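Local coordinates for lipase (Acinetobacter baumannii, PDB 4OPM), which probably hydrolyses ester bonds of lipids such as triacylglycerols, as a putative lipase of the alpha/beta hydrolase fold, at residues A[168-171]-A[172-175]; A[227-230]-A[231-234]; A[101-104]-A[105-108]; A[239-242]-A[243-247]. All coordinates share one frame; numbering follows the deposited sequence.

Interaction 1. Residues A[168-171]-A[172-175]; sequences VSKK and GDFN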
ATOM      1  N   VAL A 168       9.864 -12.269  -6.285  1.00 21.76           N
ATOM      2  CA  VAL A 168      10.128 -12.273  -7.728  0.60 20.31           C
ATOM      3  C   VAL A 168      11.653 -12.145  -7.900  1.00 25.96           C
ATOM      4  O   VAL A 168      12.186 -11.037  -7.747  1.00 25.12           O
ATOM      5  CB  VAL A 168       9.340 -11.169  -8.486  0.60 21.90           C
ATOM      6  CG1 VAL A 168       9.656 -11.200  -9.983  0.60 21.15           C
ATOM      7  CG2 VAL A 168       7.828 -11.306  -8.251  0.60 20.85           C
ATOM      8  N   SER A 169      12.345 -13.267  -8.161  1.00 24.85           N
ATOM      9  CA  SER A 169      13.805 -13.319  -8.272  0.50 25.86           C
ATOM     10  C   SER A 169      14.280 -13.806  -9.641  1.00 31.58           C
ATOM     11  O   SER A 169      15.459 -13.633  -9.981  1.00 32.87           O
ATOM     12  CB  SER A 169      14.369 -14.249  -7.198  0.50 29.46           C
ATOM     13  OG  SER A 169      13.756 -14.050  -5.935  0.50 37.14           O
ATOM     14  N   LYS A 170      13.399 -14.469 -10.403  1.00 27.72           N
ATOM     15  CA  LYS A 170      13.773 -15.015 -11.710  1.00 28.55           C
ATOM     16  C   LYS A 170      12.594 -14.919 -12.679  1.00 31.90           C
ATOM     17  O   LYS A 170      11.459 -14.759 -12.228  1.00 29.57           O
ATOM     18  CB  LYS A 170      14.268 -16.477 -11.568  1.00 32.78           C
ATOM     19  CG  LYS A 170      13.206 -17.465 -11.086  1.00 45.44           C
ATOM     20  CD  LYS A 170      13.778 -18.849 -10.815  1.00 54.28           C
ATOM     21  CE  LYS A 170      12.693 -19.877 -10.577  1.00 63.92           C
ATOM     22  NZ  LYS A 170      11.953 -19.642  -9.306  1.00 71.68           N
ATOM     23  N   LYS A 171      12.861 -15.032 -13.995  1.00 29.74           N
ATOM     24  CA  LYS A 171      11.824 -14.981 -15.033  1.00 30.00           C
ATOM     25  C   LYS A 171      10.747 -16.038 -14.764  1.00 31.96           C
ATOM     26  O   LYS A 171      11.065 -17.180 -14.404  1.00 31.12           O
ATOM     27  CB  LYS A 171      12.428 -15.164 -16.435  1.00 34.46           C
ATOM     28  CG  LYS A 171      13.132 -13.922 -16.970  1.00 53.17           C
ATOM     29  CD  LYS A 171      13.743 -14.168 -18.344  1.00 63.26           C
ATOM     30  CE  LYS A 171      14.634 -13.030 -18.781  1.00 77.21           C
ATOM     31  NZ  LYS A 171      15.480 -13.399 -19.948  1.00 89.02           N
ATOM     32  N   GLY A 172       9.492 -15.619 -14.886  1.00 26.13           N
ATOM     33  CA  GLY A 172       8.338 -16.473 -14.640  1.00 25.50           C
ATOM     34  C   GLY A 172       7.755 -16.311 -13.250  1.00 28.22           C
ATOM     35  O   GLY A 172       6.605 -16.696 -13.025  1.00 28.40           O
ATOM     36  N   ASP A 173       8.532 -15.735 -12.304  1.00 23.64           N
ATOM     37  CA  ASP A 173       8.047 -15.535 -10.931  1.00 22.25           C
ATOM     38  C   ASP A 173       6.904 -14.516 -10.841  1.00 25.22           C
ATOM     39  O   ASP A 173       6.038 -14.675  -9.982  1.00 23.79           O
ATOM     40  CB  ASP A 173       9.165 -15.101  -9.988  1.00 22.92           C
ATOM     41  CG  ASP A 173      10.157 -16.184  -9.590  1.00 31.00           C
ATOM     42  OD1 ASP A 173       9.965 -17.362 -10.002  1.00 30.74           O
ATOM     43  OD2 ASP A 173      11.122 -15.860  -8.872  1.00 31.49           O
ATOM     44  N   PHE A 174       6.902 -13.473 -11.695  1.00 21.69           N
ATOM     45  CA  PHE A 174       5.856 -12.449 -11.630  1.00 21.42           C
ATOM     46  C   PHE A 174       4.489 -13.048 -11.971  1.00 23.14           C
ATOM     47  O   PHE A 174       3.525 -12.749 -11.267  1.00 20.80           O
ATOM     48  CB  PHE A 174       6.181 -11.245 -12.516  1.00 23.31           C
ATOM     49  CG  PHE A 174       5.300 -10.029 -12.320  1.00 25.38           C
ATOM     50  CD1 PHE A 174       4.760  -9.729 -11.070  1.00 28.84           C
ATOM     51  CD2 PHE A 174       5.067  -9.146 -13.368  1.00 27.36           C
ATOM     52  CE1 PHE A 174       3.954  -8.598 -10.891  1.00 29.63           C
ATOM     53  CE2 PHE A 174       4.260  -8.016 -13.189  1.00 29.81           C
ATOM     54  CZ  PHE A 174       3.711  -7.750 -11.953  1.00 28.41           C
ATOM     55  N   ASN A 175       4.417 -13.937 -12.986  1.00 21.29           N
ATOM     56  CA  ASN A 175       3.170 -14.620 -13.334  1.00 21.89           C
ATOM     57  C   ASN A 175       2.653 -15.450 -12.151  1.00 25.01           C
ATOM     58  O   ASN A 175       1.447 -15.437 -11.877  1.00 24.31           O
ATOM     59  CB  ASN A 175       3.332 -15.502 -14.570  1.00 24.68           C
ATOM     60  CG  ASN A 175       2.963 -14.782 -15.848  1.00 49.53           C
ATOM     61  OD1 ASN A 175       3.761 -14.689 -16.781  1.00 43.42           O
ATOM     62  ND2 ASN A 175       1.745 -14.243 -15.917  1.00 42.11           N
TER
HETATM   63  O   HOH W   1       9.613 -18.955 -12.375  1.00 47.48           O
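Lys-170 and Asp-173 are the two ends of a type II beta turn that leads into helix 173-181. The turn is closed by the backbone N of Asp-173, which donates to Lys-170 O at 3.1 Å. Gly-172 holds the N-cap position, with positive phi (97°), and has no CB to crowd the carbonyl oxygen of Lys-171. The turn brings the chain back, so that Asp-173 lies beside Val-168, their CA atoms 5.0 Å apart.

The Asp-173 carboxylate lies against the inside of this bend. Its CG lies anti to its own carbonyl carbon (chi1 -74°), which turns the group back over the turn. OD2 takes two backbone N-H groups. Ser-169 N comes in on the anti lone pair of Asp-173 OD2 at 3.0 Å, and the bond is nearly straight (167°). Lys-170 N also reaches Asp-173 OD2 at 3.1 Å, from above the carboxylate plane. OD1 faces the Lys-170 side chain. NZ of Lys-170 meets the syn lone pair of Asp-173 OD1 at 3.1 Å in a salt bridge. Beyond CG the lysine chain is straight until its last torsion, which brings NZ round to OD1. Water 1 donates to Asp-173 OD1 and to Lys-171 O. On the apolar side, Val-168 CG1 packs against Phe-174 CB at 4.3 Å. Both residues also touch Met-200 of helix 190-220. Glu-197 of that helix accepts from Gly-172 N and Phe-174 N.

Asp-173 thus ties the incoming loop to the first turn of its helix. Two N-H groups, an ammonium and a water share its charge, which would probably keep it ionised.

Interaction 2. Residues A[227-230]-A[231-234]; sequences AVLT and KTID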
ATOM      1  N   ALA A 227      -3.960  -6.236  19.228  1.00 23.85           N
ATOM      2  CA  ALA A 227      -5.161  -5.724  19.895  1.00 24.10           C
ATOM      3  C   ALA A 227      -4.812  -4.496  20.748  1.00 29.31           C
ATOM      4  O   ALA A 227      -5.595  -3.544  20.794  1.00 29.95           O
ATOM      5  CB  ALA A 227      -5.796  -6.806  20.749  1.00 25.41           C
ATOM      6  N   VAL A 228      -3.615  -4.492  21.372  1.00 26.02           N
ATOM      7  CA  VAL A 228      -3.137  -3.362  22.181  1.00 26.88           C
ATOM      8  C   VAL A 228      -2.921  -2.143  21.257  1.00 28.86           C
ATOM      9  O   VAL A 228      -3.364  -1.039  21.581  1.00 29.12           O
ATOM     10  CB  VAL A 228      -1.870  -3.731  23.010  1.00 32.13           C
ATOM     11  CG1 VAL A 228      -1.201  -2.492  23.609  1.00 32.77           C
ATOM     12  CG2 VAL A 228      -2.208  -4.739  24.109  1.00 32.96           C
ATOM     13  N   LEU A 229      -2.296  -2.359  20.092  1.00 24.74           N
ATOM     14  CA  LEU A 229      -2.068  -1.295  19.118  1.00 23.45           C
ATOM     15  C   LEU A 229      -3.411  -0.715  18.605  1.00 25.81           C
ATOM     16  O   LEU A 229      -3.597   0.502  18.628  1.00 25.19           O
ATOM     17  CB  LEU A 229      -1.219  -1.809  17.933  1.00 23.46           C
ATOM     18  CG  LEU A 229      -1.188  -0.919  16.658  1.00 27.26           C
ATOM     19  CD1 LEU A 229      -0.461   0.407  16.919  1.00 28.05           C
ATOM     20  CD2 LEU A 229      -0.567  -1.655  15.474  1.00 28.71           C
ATOM     21  N   THR A 230      -4.319  -1.580  18.123  1.00 22.33           N
ATOM     22  CA  THR A 230      -5.595  -1.144  17.530  1.00 21.61           C
ATOM     23  C   THR A 230      -6.512  -0.460  18.555  1.00 26.44           C
ATOM     24  O   THR A 230      -7.256   0.444  18.173  1.00 25.42           O
ATOM     25  CB  THR A 230      -6.317  -2.286  16.819  1.00 24.53           C
ATOM     26  OG1 THR A 230      -6.521  -3.363  17.734  1.00 23.39           O
ATOM     27  CG2 THR A 230      -5.565  -2.768  15.585  1.00 24.71           C
ATOM     28  N   LYS A 231      -6.394  -0.815  19.855  1.00 25.38           N
ATOM     29  CA  LYS A 231      -7.165  -0.192  20.939  1.00 26.78           C
ATOM     30  C   LYS A 231      -6.880   1.325  21.017  1.00 30.20           C
ATOM     31  O   LYS A 231      -7.761   2.088  21.383  1.00 31.52           O
ATOM     32  CB  LYS A 231      -6.820  -0.873  22.286  1.00 31.15           C
ATOM     33  CG  LYS A 231      -7.771  -0.550  23.429  1.00 49.96           C
ATOM     34  CD  LYS A 231      -7.402  -1.303  24.699  1.00 64.00           C
ATOM     35  CE  LYS A 231      -8.322  -0.931  25.835  1.00 79.63           C
ATOM     36  NZ  LYS A 231      -7.886  -1.531  27.124  1.00 91.51           N
ATOM     37  N   THR A 232      -5.667   1.746  20.646  1.00 26.66           N
ATOM     38  CA  THR A 232      -5.226   3.146  20.706  1.00 27.19           C
ATOM     39  C   THR A 232      -5.638   3.963  19.452  1.00 30.37           C
ATOM     40  O   THR A 232      -5.416   5.181  19.430  1.00 30.76           O
ATOM     41  CB  THR A 232      -3.690   3.219  20.900  1.00 35.69           C
ATOM     42  OG1 THR A 232      -3.015   2.826  19.702  1.00 33.08           O
ATOM     43  CG2 THR A 232      -3.193   2.397  22.087  1.00 38.17           C
ATOM     44  N   ILE A 233      -6.208   3.308  18.414  1.00 24.05           N
ATOM     45  CA  ILE A 233      -6.572   3.982  17.160  1.00 22.77           C
ATOM     46  C   ILE A 233      -8.051   4.428  17.186  1.00 25.37           C
ATOM     47  O   ILE A 233      -8.949   3.593  17.169  1.00 25.47           O
ATOM     48  CB  ILE A 233      -6.263   3.071  15.936  1.00 24.61           C
ATOM     49  CG1 ILE A 233      -4.749   2.736  15.863  1.00 25.48           C
ATOM     50  CG2 ILE A 233      -6.737   3.739  14.624  1.00 22.89           C
ATOM     51  CD1 ILE A 233      -4.371   1.591  14.919  1.00 29.42           C
ATOM     52  N   ASP A 234      -8.288   5.742  17.211  1.00 22.90           N
ATOM     53  CA  ASP A 234      -9.646   6.310  17.253  1.00 23.51           C
ATOM     54  C   ASP A 234     -10.062   6.856  15.891  1.00 25.10           C
ATOM     55  O   ASP A 234     -11.198   7.299  15.737  1.00 25.09           O
ATOM     56  CB  ASP A 234      -9.721   7.451  18.298  1.00 27.22           C
ATOM     57  CG  ASP A 234      -9.621   7.027  19.756  1.00 47.45           C
ATOM     58  OD1 ASP A 234      -9.697   5.804  20.034  1.00 49.32           O
ATOM     59  OD2 ASP A 234      -9.489   7.917  20.620  1.00 59.18           O
TER
HETATM   60  O   HOH W   2      -9.915   1.376  18.443  1.00 24.69           O
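Thr-232 OG1 lies between its own backbone N and carbonyl carbon (chi1 72°), and this turns the hydroxyl back onto Leu-229 O. Ile-233 has CG1 anti to its carbonyl carbon (chi1 -61°). This sends CD1 back along the helix toward Leu-229. The two residues follow the end of helix 223-231 and fold over its last carbonyl groups.

Thr-232 OG1 donates to Leu-229 O at 2.6 Å. The hydroxyl sits in the carbonyl plane, with a C=O...O angle of 148°. The backbone N of Thr-232 donates to the same Leu-229 O at 3.1 Å, but from above that plane. One residue therefore grips this carbonyl oxygen twice. The methyl CG2 of Thr-232 rests 3.5 Å from Val-228 O. Earlier in the turn, Lys-231 N keeps a helical bond to Ala-227 O. Ile-233 N then donates to Thr-230 O at 3.1 Å, again from above the carbonyl plane.

Beneath the polar turn, Ile-233 CD1 packs on Leu-229 CG at 4.4 Å. Both side chains also touch helix 121-132: Ile-233 meets Leu-127 and Ala-130, and Leu-229 meets Leu-128. Thr-230 uses its hydroxyl inside the helix, in a bond to Phe-226 O. Water 2 lies near Thr-230 O and Ile-233 O, at 2.8 and 2.7 Å.

Carbonyl groups at the end of a helix lose their usual N-H partners four residues on. Here the N-H groups of Thr-232 and Ile-233, each three residues on, and the threonine hydroxyl serve Leu-229 O and Thr-230 O instead.

Interaction 3. Residues A[101-104]-A[105-108]; sequences LRRF and VEAA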
ATOM      1  N   LEU A 101       8.594   7.116   7.536  1.00 19.25           N
ATOM      2  CA  LEU A 101       7.494   7.707   6.786  1.00 18.16           C
ATOM      3  C   LEU A 101       7.025   8.983   7.512  1.00 21.61           C
ATOM      4  O   LEU A 101       6.785   9.986   6.853  1.00 19.16           O
ATOM      5  CB  LEU A 101       6.346   6.705   6.606  1.00 17.20           C
ATOM      6  CG  LEU A 101       5.141   7.201   5.824  1.00 20.89           C
ATOM      7  CD1 LEU A 101       5.480   7.437   4.351  1.00 20.80           C
ATOM      8  CD2 LEU A 101       3.981   6.225   5.962  1.00 22.89           C
ATOM      9  N   ARG A 102       6.969   8.968   8.863  1.00 19.97           N
ATOM     10  CA  ARG A 102       6.616  10.177   9.623  1.00 20.82           C
ATOM     11  C   ARG A 102       7.641  11.304   9.345  1.00 22.94           C
ATOM     12  O   ARG A 102       7.244  12.455   9.132  1.00 23.33           O
ATOM     13  CB  ARG A 102       6.520   9.885  11.130  1.00 23.16           C
ATOM     14  CG  ARG A 102       6.243  11.118  12.003  1.00 26.77           C
ATOM     15  CD  ARG A 102       4.871  11.724  11.751  1.00 31.97           C
ATOM     16  NE  ARG A 102       4.738  13.026  12.404  1.00 36.49           N
ATOM     17  CZ  ARG A 102       3.929  13.995  11.995  1.00 48.48           C
ATOM     18  NH1 ARG A 102       3.167  13.825  10.918  1.00 36.20           N
ATOM     19  NH2 ARG A 102       3.873  15.142  12.654  1.00 37.92           N
ATOM     20  N   ARG A 103       8.950  10.974   9.327  1.00 20.30           N
ATOM     21  CA  ARG A 103      10.009  11.961   9.048  1.00 21.22           C
ATOM     22  C   ARG A 103       9.805  12.563   7.644  1.00 23.54           C
ATOM     23  O   ARG A 103       9.986  13.774   7.460  1.00 23.55           O
ATOM     24  CB  ARG A 103      11.421  11.354   9.174  1.00 20.66           C
ATOM     25  CG  ARG A 103      11.773  10.791  10.559  1.00 26.98           C
ATOM     26  CD  ARG A 103      12.051  11.846  11.627  1.00 31.62           C
ATOM     27  NE  ARG A 103      10.828  12.420  12.208  1.00 30.01           N
ATOM     28  CZ  ARG A 103      10.120  11.877  13.197  1.00 43.35           C
ATOM     29  NH1 ARG A 103      10.482  10.712  13.724  1.00 31.99           N
ATOM     30  NH2 ARG A 103       9.037  12.488  13.656  1.00 30.61           N
ATOM     31  N   PHE A 104       9.398  11.716   6.675  1.00 19.22           N
ATOM     32  CA  PHE A 104       9.100  12.143   5.313  1.00 18.47           C
ATOM     33  C   PHE A 104       7.902  13.113   5.302  1.00 20.75           C
ATOM     34  O   PHE A 104       7.991  14.153   4.668  1.00 21.07           O
ATOM     35  CB  PHE A 104       8.827  10.935   4.392  1.00 18.65           C
ATOM     36  CG  PHE A 104       8.180  11.327   3.080  1.00 19.08           C
ATOM     37  CD1 PHE A 104       8.934  11.890   2.055  1.00 21.76           C
ATOM     38  CD2 PHE A 104       6.807  11.170   2.884  1.00 20.54           C
ATOM     39  CE1 PHE A 104       8.332  12.287   0.855  1.00 21.51           C
ATOM     40  CE2 PHE A 104       6.205  11.555   1.677  1.00 23.17           C
ATOM     41  CZ  PHE A 104       6.969  12.122   0.676  1.00 21.93           C
ATOM     42  N   VAL A 105       6.798  12.774   6.001  1.00 19.66           N
ATOM     43  CA  VAL A 105       5.582  13.614   6.091  1.00 19.19           C
ATOM     44  C   VAL A 105       5.963  15.007   6.659  1.00 23.77           C
ATOM     45  O   VAL A 105       5.516  16.036   6.139  1.00 23.62           O
ATOM     46  CB  VAL A 105       4.468  12.926   6.927  1.00 22.33           C
ATOM     47  CG1 VAL A 105       3.359  13.906   7.318  1.00 22.59           C
ATOM     48  CG2 VAL A 105       3.885  11.726   6.176  1.00 20.30           C
ATOM     49  N   GLU A 106       6.815  15.022   7.687  1.00 21.43           N
ATOM     50  CA  GLU A 106       7.295  16.263   8.304  1.00 22.13           C
ATOM     51  C   GLU A 106       8.150  17.079   7.314  1.00 27.31           C
ATOM     52  O   GLU A 106       7.929  18.285   7.162  1.00 27.61           O
ATOM     53  CB  GLU A 106       8.100  15.941   9.567  1.00 23.94           C
ATOM     54  CG  GLU A 106       7.235  15.457  10.722  1.00 33.55           C
ATOM     55  CD  GLU A 106       7.968  15.117  12.007  1.00 52.52           C
ATOM     56  OE1 GLU A 106       9.199  14.896  11.958  1.00 44.77           O
ATOM     57  OE2 GLU A 106       7.298  15.038  13.061  1.00 51.48           O
ATOM     58  N   ALA A 107       9.103  16.423   6.628  1.00 25.12           N
ATOM     59  CA  ALA A 107       9.988  17.094   5.664  1.00 25.76           C
ATOM     60  C   ALA A 107       9.228  17.576   4.416  1.00 28.09           C
ATOM     61  O   ALA A 107       9.596  18.598   3.833  1.00 27.67           O
ATOM     62  CB  ALA A 107      11.115  16.166   5.259  1.00 26.65           C
ATOM     63  N   ALA A 108       8.137  16.883   4.046  1.00 22.49           N
ATOM     64  CA  ALA A 108       7.303  17.256   2.888  1.00 21.70           C
ATOM     65  C   ALA A 108       6.355  18.419   3.252  1.00 24.78           C
ATOM     66  O   ALA A 108       5.625  18.908   2.397  1.00 24.00           O
ATOM     67  CB  ALA A 108       6.503  16.055   2.387  1.00 21.32           C
TER
HETATM   68  O   HOH W   3       5.866  13.452  15.167  1.00 50.51           O
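Arg-103 and Glu-106 form a salt bridge one turn apart on helix 94-107, a helix that packs on the central sheet of the alpha/beta hydrolase fold. Arg-102 completes the network. Glu-106 carries it. Its CB rests 3.6 Å from Arg-103 O. CG lies 3.8 Å from Arg-102 CZ, over one face of that guanidinium and toward its rim. CD meets Arg-103 NH2 at 3.3 Å.

At the tip the oxygens divide their partners. OE1 accepts from Arg-103 NE at 3.0 Å, and more weakly from NH2. OE2 accepts from Arg-103 NH2 at 3.1 Å. The grip is side-on and lies in the guanidinium plane, but the carboxylate is turned 47° from it. Arg-103 bends at chi2 and chi3 (-74° and 80°) to lie alongside. Its NH1 pairs with Glu-99.

Arg-102 crosses Glu-106 at about a right angle. Its NH1 is bonded to Tyr-129, and its guanidinium makes a cation-pi contact with Tyr-133. On the buried side Phe-104 meets Trp-34 and Tyr-36, while Ala-108 CB lies over one face of its ring. Arg-102 NE closes the network with a salt bridge to Glu-106 OE2 at 3.3 Å, and water 3 joins the same two atoms.

Interaction 4. Residues A[239-242]-A[243-247]; sequences ILWG and KQDKI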
ATOM      1  N   ILE A 239     -12.724  -0.117   5.746  1.00 16.42           N
ATOM      2  CA  ILE A 239     -12.060  -1.399   5.475  1.00 15.19           C
ATOM      3  C   ILE A 239     -12.622  -1.938   4.195  1.00 17.77           C
ATOM      4  O   ILE A 239     -13.839  -2.047   4.067  1.00 17.70           O
ATOM      5  CB  ILE A 239     -12.257  -2.413   6.650  1.00 17.42           C
ATOM      6  CG1 ILE A 239     -11.722  -1.860   7.994  1.00 16.66           C
ATOM      7  CG2 ILE A 239     -11.652  -3.806   6.337  1.00 18.38           C
ATOM      8  CD1 ILE A 239     -12.415  -2.488   9.229  1.00 17.64           C
ATOM      9  N   LEU A 240     -11.752  -2.330   3.268  1.00 16.19           N
ATOM     10  CA  LEU A 240     -12.202  -2.915   2.007  1.00 16.08           C
ATOM     11  C   LEU A 240     -11.363  -4.158   1.719  1.00 18.69           C
ATOM     12  O   LEU A 240     -10.152  -4.152   1.913  1.00 17.01           O
ATOM     13  CB  LEU A 240     -12.142  -1.895   0.856  1.00 15.93           C
ATOM     14  CG  LEU A 240     -12.787  -2.332  -0.459  1.00 20.37           C
ATOM     15  CD1 LEU A 240     -13.432  -1.153  -1.174  1.00 19.66           C
ATOM     16  CD2 LEU A 240     -11.764  -3.016  -1.373  1.00 21.37           C
ATOM     17  N   TRP A 241     -12.028  -5.240   1.288  1.00 15.16           N
ATOM     18  CA  TRP A 241     -11.366  -6.502   1.001  1.00 15.00           C
ATOM     19  C   TRP A 241     -11.820  -7.100  -0.306  1.00 16.77           C
ATOM     20  O   TRP A 241     -12.948  -6.874  -0.744  1.00 16.63           O
ATOM     21  CB  TRP A 241     -11.723  -7.523   2.107  1.00 13.74           C
ATOM     22  CG  TRP A 241     -10.536  -8.208   2.713  1.00 15.18           C
ATOM     23  CD1 TRP A 241     -10.003  -9.419   2.358  1.00 17.74           C
ATOM     24  CD2 TRP A 241      -9.692  -7.677   3.731  1.00 15.39           C
ATOM     25  NE1 TRP A 241      -8.890  -9.686   3.126  1.00 17.13           N
ATOM     26  CE2 TRP A 241      -8.675  -8.630   3.975  1.00 18.81           C
ATOM     27  CE3 TRP A 241      -9.685  -6.473   4.462  1.00 16.96           C
ATOM     28  CZ2 TRP A 241      -7.684  -8.431   4.947  1.00 18.55           C
ATOM     29  CZ3 TRP A 241      -8.709  -6.285   5.434  1.00 18.32           C
ATOM     30  CH2 TRP A 241      -7.700  -7.234   5.637  1.00 18.74           C
ATOM     31  N   GLY A 242     -10.976  -7.961  -0.853  1.00 15.25           N
ATOM     32  CA  GLY A 242     -11.354  -8.797  -1.975  1.00 14.75           C
ATOM     33  C   GLY A 242     -11.805 -10.110  -1.368  1.00 18.12           C
ATOM     34  O   GLY A 242     -11.075 -10.706  -0.568  1.00 18.47           O
ATOM     35  N   LYS A 243     -13.035 -10.559  -1.696  1.00 15.75           N
ATOM     36  CA  LYS A 243     -13.593 -11.796  -1.135  1.00 16.30           C
ATOM     37  C   LYS A 243     -12.664 -13.000  -1.389  1.00 19.57           C
ATOM     38  O   LYS A 243     -12.534 -13.863  -0.526  1.00 19.60           O
ATOM     39  CB  LYS A 243     -14.982 -12.052  -1.749  1.00 18.38           C
ATOM     40  CG  LYS A 243     -15.651 -13.351  -1.281  1.00 31.67           C
ATOM     41  CD  LYS A 243     -16.828 -13.102  -0.372  1.00 46.11           C
ATOM     42  CE  LYS A 243     -17.625 -14.360  -0.137  1.00 55.99           C
ATOM     43  NZ  LYS A 243     -19.072 -14.066   0.024  1.00 67.57           N
ATOM     44  N   GLN A 244     -11.992 -13.021  -2.566  1.00 16.09           N
ATOM     45  CA  GLN A 244     -11.135 -14.131  -2.995  1.00 16.10           C
ATOM     46  C   GLN A 244      -9.669 -13.990  -2.561  1.00 20.00           C
ATOM     47  O   GLN A 244      -8.835 -14.783  -3.008  1.00 19.79           O
ATOM     48  CB  GLN A 244     -11.208 -14.296  -4.530  1.00 16.97           C
ATOM     49  CG  GLN A 244     -12.625 -14.556  -5.047  1.00 21.11           C
ATOM     50  CD  GLN A 244     -13.244 -15.805  -4.461  1.00 35.85           C
ATOM     51  OE1 GLN A 244     -12.620 -16.877  -4.389  1.00 32.74           O
ATOM     52  NE2 GLN A 244     -14.484 -15.683  -4.000  1.00 27.13           N
ATOM     53  N   ASP A 245      -9.353 -13.008  -1.686  1.00 16.17           N
ATOM     54  CA  ASP A 245      -7.983 -12.779  -1.202  1.00 15.39           C
ATOM     55  C   ASP A 245      -7.348 -14.083  -0.671  1.00 18.38           C
ATOM     56  O   ASP A 245      -7.835 -14.657   0.303  1.00 18.63           O
ATOM     57  CB  ASP A 245      -7.970 -11.704  -0.103  1.00 14.89           C
ATOM     58  CG  ASP A 245      -6.592 -11.156   0.239  1.00 17.79           C
ATOM     59  OD1 ASP A 245      -5.589 -11.900   0.081  1.00 16.75           O
ATOM     60  OD2 ASP A 245      -6.513 -10.010   0.720  1.00 17.88           O
ATOM     61  N   LYS A 246      -6.262 -14.535  -1.326  1.00 16.40           N
ATOM     62  CA  LYS A 246      -5.519 -15.761  -0.967  1.00 16.71           C
ATOM     63  C   LYS A 246      -4.395 -15.502   0.029  1.00 21.39           C
ATOM     64  O   LYS A 246      -3.866 -16.448   0.625  1.00 21.39           O
ATOM     65  CB  LYS A 246      -4.881 -16.363  -2.237  1.00 19.25           C
ATOM     66  CG  LYS A 246      -5.883 -17.003  -3.195  1.00 22.43           C
ATOM     67  CD  LYS A 246      -5.169 -17.413  -4.473  1.00 23.02           C
ATOM     68  CE  LYS A 246      -6.104 -18.116  -5.417  1.00 25.52           C
ATOM     69  NZ  LYS A 246      -5.470 -18.322  -6.749  1.00 25.59           N
ATOM     70  N   ILE A 247      -3.977 -14.235   0.155  1.00 18.18           N
ATOM     71  CA  ILE A 247      -2.847 -13.836   0.992  1.00 16.82           C
ATOM     72  C   ILE A 247      -3.313 -13.608   2.427  1.00 20.19           C
ATOM     73  O   ILE A 247      -2.705 -14.132   3.358  1.00 20.33           O
ATOM     74  CB  ILE A 247      -2.120 -12.584   0.396  1.00 19.08           C
ATOM     75  CG1 ILE A 247      -1.796 -12.759  -1.127  1.00 18.85           C
ATOM     76  CG2 ILE A 247      -0.861 -12.218   1.206  1.00 18.58           C
ATOM     77  CD1 ILE A 247      -0.991 -14.021  -1.518  1.00 21.56           C
TER
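The indole of Trp-241 and the carboxylate of Asp-245 meet near the indole nitrogen. Their planes stand 31° apart. Asp-245 OD2 approaches the ring obliquely, 3.4 Å from Trp-241 NE1. The angle is too poor for a hydrogen bond. The N-H goes instead to Ile-248 O. Asp-245 CB touches the same side of the indole, 3.9 Å from Trp-241 CD1.

Strand 237-242 ends at Gly-242, where a type I beta turn to Asp-245 begins. Asp-245 N closes it with a bond to Gly-242 O at 3.1 Å, made from above the carbonyl plane. Asp-245 CG is anti to its backbone N (chi1 -166°), which places the carboxylate beside the tryptophan. Asp-245 OD1 accepts from Ile-247 N at 2.8 Å in an Asx turn, and also from Ile-248 N. These two N-H groups help fix the rotation of the carboxylate. OD2 accepts from His-274 ND1. With Ser-120, Asp-245 and His-274 show the geometry of a Ser-His-Asp catalytic triad, consistent with a lipase of this fold. The acid residue would then follow a strand end, with its carboxylate held by its own loop.

Asp-144 OD2 accepts from Gly-242 N and also lies close to Asp-245 OD2, a pair of like charges. Lys-243 NZ turns elsewhere, to a salt bridge with Glu-270. In the sheet, strand 237-242 lies between strands 137-143 and 267-269. Leu-240 bonds to Leu-142 and Asp-144 on one side, and Trp-241 to Val-267 and Leu-269 on the other. The indole packs on Val-252, Ala-253 and Leu-256 of helix 251-259.

Interaction 4 is part of the probable active site, since it holds Asp-245 of the likely triad with Ser-120 and His-274. The helix end of interaction 2 comes just before strand 237-242, and the nearest atoms of interactions 2 and 4 are about 9 Å apart. The nearest atoms of interactions 1 and 4 are also about 9 Å apart. At interaction 1 a polyethylene glycol-like molecule, probably from the crystallisation liquor, is hydrogen-bonded to Ser-169 OG. Interactions 1 and 2 lie on opposite sides of the chain's centre, their own centres 37 Å apart. Interaction 3 is also remote, its centre 30 Å from that of interaction 4. No two of the four contacts touch.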